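Local coordinates for hypothetical protein Atu2684 (PDB 2AXO) that is of unknown function but belongs to a family of the thioredoxin clan and carries a Cys-X-X-Cys pair closed as a disulfide, at residues A129-R132 / G133-D136; S154-G158 / D159-I163; A223-V226 / A227-K231. All coordinates share one frame; numbering follows the deposited sequence.

Interaction 1: A129-R132 / G133-D136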
loop_
_atom_site.group_PDB
_atom_site.type_symbol
_atom_site.label_atom_id
_atom_site.label_comp_id
_atom_site.label_asym_id
_atom_site.label_seq_id
_atom_site.Cartn_x
_atom_site.Cartn_y
_atom_site.Cartn_z
ATOM N N ALA A 129 1.229 -5.356 18.473
ATOM C CA ALA A 129 1.879 -5.835 19.691
ATOM C C ALA A 129 1.080 -5.596 20.966
ATOM O O ALA A 129 1.471 -6.051 22.037
ATOM C CB ALA A 129 3.259 -5.200 19.824
ATOM N N ASP A 130 -0.041 -4.895 20.854
ATOM C CA ASP A 130 -0.857 -4.607 22.027
ATOM C C ASP A 130 -1.706 -5.807 22.443
ATOM O O ASP A 130 -2.925 -5.798 22.279
ATOM C CB ASP A 130 -1.775 -3.419 21.749
ATOM C CG ASP A 130 -2.273 -2.767 23.019
ATOM O OD1 ASP A 130 -2.513 -3.497 24.003
ATOM O OD2 ASP A 130 -2.430 -1.527 23.033
ATOM N N VAL A 131 -1.058 -6.825 22.998
ATOM C CA VAL A 131 -1.749 -8.036 23.431
ATOM C C VAL A 131 -2.921 -7.757 24.374
ATOM O O VAL A 131 -4.003 -8.323 24.215
ATOM C CB VAL A 131 -0.771 -9.012 24.121
ATOM C CG1 VAL A 131 -1.499 -10.288 24.521
ATOM C CG2 VAL A 131 0.384 -9.327 23.188
ATOM N N ARG A 132 -2.707 -6.899 25.364
ATOM C CA ARG A 132 -3.770 -6.570 26.305
ATOM C C ARG A 132 -4.934 -5.896 25.588
ATOM O O ARG A 132 -6.095 -6.226 25.826
ATOM C CB ARG A 132 -3.252 -5.641 27.408
ATOM C CG ARG A 132 -2.562 -6.337 28.573
ATOM C CD ARG A 132 -1.161 -6.818 28.222
ATOM N NE ARG A 132 -0.484 -7.377 29.391
ATOM C CZ ARG A 132 0.774 -7.808 29.401
ATOM N NH1 ARG A 132 1.509 -7.747 28.298
ATOM N NH2 ARG A 132 1.299 -8.298 30.518
ATOM N N GLY A 133 -4.618 -4.954 24.706
ATOM C CA GLY A 133 -5.656 -4.247 23.980
ATOM C C GLY A 133 -6.507 -5.145 23.103
ATOM O O GLY A 133 -7.728 -5.002 23.059
ATOM N N ILE A 134 -5.870 -6.076 22.401
ATOM C CA ILE A 134 -6.614 -6.971 21.527
ATOM C C ILE A 134 -7.608 -7.835 22.291
ATOM O O ILE A 134 -8.781 -7.894 21.930
ATOM C CB ILE A 134 -5.664 -7.847 20.688
ATOM C CG1 ILE A 134 -4.517 -8.347 21.550
ATOM C CG2 ILE A 134 -5.120 -7.039 19.516
ATOM C CD1 ILE A 134 -3.388 -8.986 20.755
ATOM N N TYR A 135 -7.157 -8.495 23.354
ATOM C CA TYR A 135 -8.063 -9.324 24.143
ATOM C C TYR A 135 -9.165 -8.498 24.800
ATOM O O TYR A 135 -10.315 -8.930 24.846
ATOM C CB TYR A 135 -7.289 -10.115 25.204
ATOM C CG TYR A 135 -6.737 -11.424 24.683
ATOM C CD1 TYR A 135 -7.588 -12.489 24.374
ATOM C CD2 TYR A 135 -5.370 -11.593 24.472
ATOM C CE1 TYR A 135 -7.085 -13.690 23.864
ATOM C CE2 TYR A 135 -4.861 -12.789 23.963
ATOM C CZ TYR A 135 -5.724 -13.831 23.662
ATOM O OH TYR A 135 -5.218 -15.011 23.156
ATOM N N ASP A 136 -8.824 -7.312 25.309
ATOM C CA ASP A 136 -9.834 -6.461 25.939
ATOM C C ASP A 136 -10.845 -5.993 24.894
ATOM O O ASP A 136 -12.028 -5.841 25.191
ATOM C CB ASP A 136 -9.196 -5.238 26.617
ATOM C CG ASP A 136 -8.286 -5.610 27.781
ATOM O OD1 ASP A 136 -8.582 -6.593 28.498
ATOM O OD2 ASP A 136 -7.277 -4.898 27.992
#

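Interaction 2: S154-G158 / D159-I163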
loop_
_atom_site.group_PDB
_atom_site.type_symbol
_atom_site.label_atom_id
_atom_site.label_comp_id
_atom_site.label_asym_id
_atom_site.label_seq_id
_atom_site.Cartn_x
_atom_site.Cartn_y
_atom_site.Cartn_z
ATOM N N SER A 154 -15.444 -26.995 10.717
ATOM C CA SER A 154 -14.724 -27.448 9.536
ATOM C C SER A 154 -14.007 -28.754 9.838
ATOM O O SER A 154 -13.536 -28.977 10.953
ATOM C CB SER A 154 -13.716 -26.386 9.092
ATOM O OG SER A 154 -12.850 -26.031 10.161
ATOM N N LYS A 155 -13.928 -29.620 8.835
ATOM C CA LYS A 155 -13.271 -30.902 9.005
ATOM C C LYS A 155 -13.000 -31.524 7.650
ATOM O O LYS A 155 -13.559 -31.100 6.640
ATOM C CB LYS A 155 -14.168 -31.846 9.806
ATOM C CG LYS A 155 -15.521 -32.067 9.140
ATOM C CD LYS A 155 -16.346 -33.154 9.823
ATOM C CE LYS A 155 -15.742 -34.531 9.603
ATOM N NZ LYS A 155 -16.624 -35.608 10.131
ATOM N N PHE A 156 -12.139 -32.535 7.649
ATOM C CA PHE A 156 -11.791 -33.272 6.444
ATOM C C PHE A 156 -12.770 -34.427 6.315
ATOM O O PHE A 156 -12.961 -35.191 7.265
ATOM C CB PHE A 156 -10.380 -33.847 6.552
ATOM C CG PHE A 156 -9.293 -32.822 6.468
ATOM C CD1 PHE A 156 -9.005 -32.196 5.261
ATOM C CD2 PHE A 156 -8.535 -32.502 7.591
ATOM C CE1 PHE A 156 -7.972 -31.268 5.171
ATOM C CE2 PHE A 156 -7.501 -31.576 7.515
ATOM C CZ PHE A 156 -7.217 -30.958 6.304
ATOM N N ALA A 157 -13.391 -34.543 5.145
ATOM C CA ALA A 157 -14.346 -35.610 4.869
ATOM C C ALA A 157 -13.658 -36.659 4.000
ATOM O O ALA A 157 -14.169 -37.048 2.946
ATOM C CB ALA A 157 -15.561 -35.048 4.148
ATOM N N GLY A 158 -12.496 -37.116 4.451
ATOM C CA GLY A 158 -11.746 -38.104 3.700
ATOM C C GLY A 158 -10.843 -37.429 2.685
ATOM O O GLY A 158 -9.682 -37.131 2.970
ATOM N N ASP A 159 -11.382 -37.180 1.497
ATOM C CA ASP A 159 -10.628 -36.531 0.431
ATOM C C ASP A 159 -11.281 -35.201 0.059
ATOM O O ASP A 159 -11.055 -34.662 -1.027
ATOM C CB ASP A 159 -10.568 -37.446 -0.795
ATOM C CG ASP A 159 -11.943 -37.889 -1.258
ATOM O OD1 ASP A 159 -12.022 -38.715 -2.193
ATOM O OD2 ASP A 159 -12.946 -37.410 -0.688
ATOM N N GLU A 160 -12.094 -34.680 0.971
ATOM C CA GLU A 160 -12.781 -33.414 0.752
ATOM C C GLU A 160 -12.805 -32.603 2.040
ATOM O O GLU A 160 -12.505 -33.123 3.111
ATOM C CB GLU A 160 -14.215 -33.673 0.296
ATOM C CG GLU A 160 -14.330 -34.624 -0.883
ATOM C CD GLU A 160 -15.768 -34.989 -1.181
ATOM O OE1 GLU A 160 -16.536 -34.093 -1.600
ATOM O OE2 GLU A 160 -16.132 -36.171 -0.988
ATOM N N VAL A 161 -13.147 -31.326 1.927
ATOM C CA VAL A 161 -13.240 -30.459 3.094
ATOM C C VAL A 161 -14.698 -30.060 3.273
ATOM O O VAL A 161 -15.360 -29.627 2.327
ATOM C CB VAL A 161 -12.386 -29.178 2.941
ATOM C CG1 VAL A 161 -12.709 -28.200 4.070
ATOM C CG2 VAL A 161 -10.911 -29.532 2.970
ATOM N N GLU A 162 -15.193 -30.219 4.494
ATOM C CA GLU A 162 -16.570 -29.884 4.806
ATOM C C GLU A 162 -16.646 -28.735 5.801
ATOM O O GLU A 162 -16.056 -28.790 6.883
ATOM C CB GLU A 162 -17.288 -31.111 5.374
ATOM C CG GLU A 162 -18.769 -30.911 5.645
ATOM C CD GLU A 162 -19.471 -32.216 5.975
ATOM O OE1 GLU A 162 -19.397 -33.151 5.150
ATOM O OE2 GLU A 162 -20.093 -32.303 7.056
ATOM N N ILE A 163 -17.373 -27.694 5.412
ATOM C CA ILE A 163 -17.567 -26.520 6.247
ATOM C C ILE A 163 -19.040 -26.430 6.597
ATOM O O ILE A 163 -19.890 -26.359 5.710
ATOM C CB ILE A 163 -17.179 -25.236 5.511
ATOM C CG1 ILE A 163 -15.699 -25.284 5.130
ATOM C CG2 ILE A 163 -17.490 -24.020 6.384
ATOM C CD1 ILE A 163 -15.244 -24.081 4.319
#

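Interaction 3: A223-V226 / A227-K231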
loop_
_atom_site.group_PDB
_atom_site.type_symbol
_atom_site.label_atom_id
_atom_site.label_comp_id
_atom_site.label_asym_id
_atom_site.label_seq_id
_atom_site.Cartn_x
_atom_site.Cartn_y
_atom_site.Cartn_z
ATOM N N ALA A 223 -10.679 -32.241 -3.481
ATOM C CA ALA A 223 -9.359 -32.709 -3.070
ATOM C C ALA A 223 -8.293 -31.629 -3.230
ATOM O O ALA A 223 -7.332 -31.581 -2.462
ATOM C CB ALA A 223 -8.977 -33.939 -3.872
ATOM N N SER A 224 -8.461 -30.765 -4.228
ATOM C CA SER A 224 -7.504 -29.687 -4.465
ATOM C C SER A 224 -7.410 -28.788 -3.234
ATOM O O SER A 224 -6.355 -28.226 -2.936
ATOM C CB SER A 224 -7.931 -28.858 -5.679
ATOM O OG SER A 224 -9.251 -28.373 -5.516
ATOM N N VAL A 225 -8.522 -28.652 -2.520
ATOM C CA VAL A 225 -8.546 -27.829 -1.319
ATOM C C VAL A 225 -7.900 -28.593 -0.170
ATOM O O VAL A 225 -7.137 -28.027 0.609
ATOM C CB VAL A 225 -9.988 -27.437 -0.941
ATOM C CG1 VAL A 225 -9.999 -26.685 0.385
ATOM C CG2 VAL A 225 -10.581 -26.561 -2.037
ATOM N N VAL A 226 -8.203 -29.881 -0.074
ATOM C CA VAL A 226 -7.624 -30.710 0.969
ATOM C C VAL A 226 -6.106 -30.580 0.925
ATOM O O VAL A 226 -5.459 -30.389 1.955
ATOM C CB VAL A 226 -8.004 -32.196 0.777
ATOM C CG1 VAL A 226 -7.276 -33.058 1.795
ATOM C CG2 VAL A 226 -9.509 -32.371 0.909
ATOM N N ALA A 227 -5.543 -30.675 -0.276
ATOM C CA ALA A 227 -4.101 -30.567 -0.453
ATOM C C ALA A 227 -3.571 -29.234 0.070
ATOM O O ALA A 227 -2.510 -29.183 0.686
ATOM C CB ALA A 227 -3.741 -30.731 -1.932
ATOM N N LYS A 228 -4.309 -28.154 -0.173
ATOM C CA LYS A 228 -3.872 -26.844 0.293
ATOM C C LYS A 228 -3.925 -26.732 1.811
ATOM O O LYS A 228 -2.993 -26.228 2.430
ATOM C CB LYS A 228 -4.712 -25.733 -0.346
ATOM C CG LYS A 228 -4.607 -25.699 -1.860
ATOM C CD LYS A 228 -4.894 -24.326 -2.426
ATOM C CE LYS A 228 -6.305 -23.864 -2.151
ATOM N NZ LYS A 228 -6.464 -22.458 -2.624
ATOM N N VAL A 229 -5.010 -27.201 2.421
ATOM C CA VAL A 229 -5.108 -27.125 3.871
ATOM C C VAL A 229 -3.974 -27.940 4.500
ATOM O O VAL A 229 -3.411 -27.550 5.523
ATOM C CB VAL A 229 -6.472 -27.656 4.382
ATOM C CG1 VAL A 229 -6.566 -27.480 5.885
ATOM C CG2 VAL A 229 -7.617 -26.917 3.687
ATOM N N LYS A 230 -3.630 -29.065 3.875
ATOM C CA LYS A 230 -2.568 -29.930 4.374
ATOM C C LYS A 230 -1.195 -29.264 4.399
ATOM O O LYS A 230 -0.284 -29.745 5.069
ATOM C CB LYS A 230 -2.513 -31.214 3.540
ATOM C CG LYS A 230 -3.629 -32.191 3.845
ATOM C CD LYS A 230 -3.478 -32.767 5.243
ATOM C CE LYS A 230 -4.622 -33.712 5.575
ATOM N NZ LYS A 230 -4.466 -34.299 6.936
ATOM N N LYS A 231 -1.040 -28.167 3.661
ATOM C CA LYS A 231 0.232 -27.446 3.632
ATOM C C LYS A 231 0.411 -26.655 4.925
ATOM O O LYS A 231 1.473 -26.092 5.183
ATOM C CB LYS A 231 0.286 -26.479 2.441
ATOM C CG LYS A 231 0.521 -27.144 1.090
ATOM C CD LYS A 231 0.438 -26.134 -0.056
ATOM C CE LYS A 231 1.499 -25.045 0.055
ATOM N NZ LYS A 231 1.398 -24.076 -1.075
#

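Interaction 1: A129-R132 / G133-D136
D130 reaches G133 across the first turn of helix 131-143 and forms an N-cap: its carboxylate oxygen OD1 accepts from the backbone N of G133 at 2.7 Å. The donor does not lie in the carboxylate plane but meets OD1 from above it, 47° out, and the N-H is moderately bent. With CG anti to the backbone N (chi1 -160°), the side chain brings OD1 to the G133 amide at the start of the helix, where a negative charge would be expected to suit the helix dipole. D130 also works through its main chain, for its carbonyl O receives I134 N at 3.0 Å. The same residue centres an inverse gamma turn, with V131 N bonded to A129 O, and this bend leads the chain into the helix. Two residues on from I134, D136 N bonds R132 O at 3.0 Å; between them Y135 N donates to V131 O, although the position of that oxygen is less certain.

Among the side chains, V131 and Y135 stand side by side and point the same way, with V131 CG1 at 4.1 Å from Y135 CD2. Together with I134 they make the apolar side of the turn and pack on helix 58-70: V131 touches A63, while I134 and Y135 both touch M67. The hydroxyl of Y135 is hydrogen-bonded to D72, which ties the far end of the ring to the chain just beyond that helix. On another flank, the carboxylate of D136 lies beside the preceding turn, where its OD2 comes to 2.8 Å from R132 O, two acceptors with no hydrogen bond between them.

Interaction 2: S154-G158 / D159-I163
E162 and K155 face each other as the hydrogen-bonded pair of an antiparallel beta hairpin, strands 152-156 and 161-165, whose turn has G158 and D159 at its tip, between A157 and E160. Their two backbone bonds differ in shape: E162 N meets K155 O at 2.8 Å almost straight, whereas K155 N reaches E162 O at 3.0 Å, in the carbonyl plane but with the N-H bent to 147°. K155 and E162 share one face of the hairpin, CG of K155 4.3 Å from CB of E162. The ends do not pair, for K155 NZ stays 5.7 Å from E162 OE2, so any attraction is weak. E162 OE2 has the carboxylate of D164 nearby instead, which might raise its affinity for a proton.

A157 N hydrogen-bonds E160 O at 2.6 Å, approaching from 35° out of the carbonyl plane, and A157 CB lies 3.8 Å from the same oxygen. G158 turns the chain with a positive phi. D159 follows, its N giving A157 O only a weak bond of 3.1 Å. On the opposite face F156 and V161 lie side by side and point the same way, packed against helix 223-229 and L256; V161 CG2 lies 4.0 Å from F156 CD1.

Interaction 3: A223-V226 / A227-K231
V225 and V229, one turn apart in the short helix 223-229, share its buried side, with V226 and K230 on the neighbouring flank. The backbone bonds follow the i to i+4 pattern of an alpha-helix. A227 N to A223 O is 3.0 Å and V229 N to V225 O 2.9 Å; K230 N to V226 O is also 3.0 Å. The bond from K228 N to S224 O is weak at 3.4 Å.

Apolar contact is carried by the two valines, whose side chains cross obliquely with V225 CG1 4.1 Å from V229 CG2. Both also touch Y178 of strand 172-186, while V225 and V226 rest on V161, and V226 and V229 on F156. This places the helix between the hairpin 152-165 and the long strand.

K228 and K230 lay their aliphatic stems against the turn before them and send their ammonium groups elsewhere. K228 CG lies 3.3 Å from S224 O; beyond it the chain bends at chi3 (-63°) and NZ forms a salt bridge with D205, with a cation-pi contact to Y178. K230 bends earlier, at chi2 (-68°). Its NZ is hydrogen-bonded to the carbonyl O of G258, and its cation also meets the ring of F156. Both ammonium ends thus have partners outside the helix. Nearer the backbone, the stem of K230 passes over the preceding turn, where CG sits 3.2 Å from V226 O.

In the fold
Interactions 2 and 3 form one packed unit, their centres 10 Å apart. V226 CG2 of the helix lies 3.4 Å from both E160 CA and D159 O at the hairpin turn, and F156 CZ is 3.6 Å from V229 CG1, so the 223-231 segment covers the F156 and V161 face of the hairpin. Interaction 1 lies on the opposite side of the chain's centre; its centre is 33 Å from interaction 2's and 32 Å from interaction 3's, with nearest atoms about 19 and 21 Å away. It flanks helix 58-70, which begins just after the C54-C57 disulfide, whereas interaction 2 belongs to the three-stranded antiparallel sheet and interaction 3 is the helix packed on it.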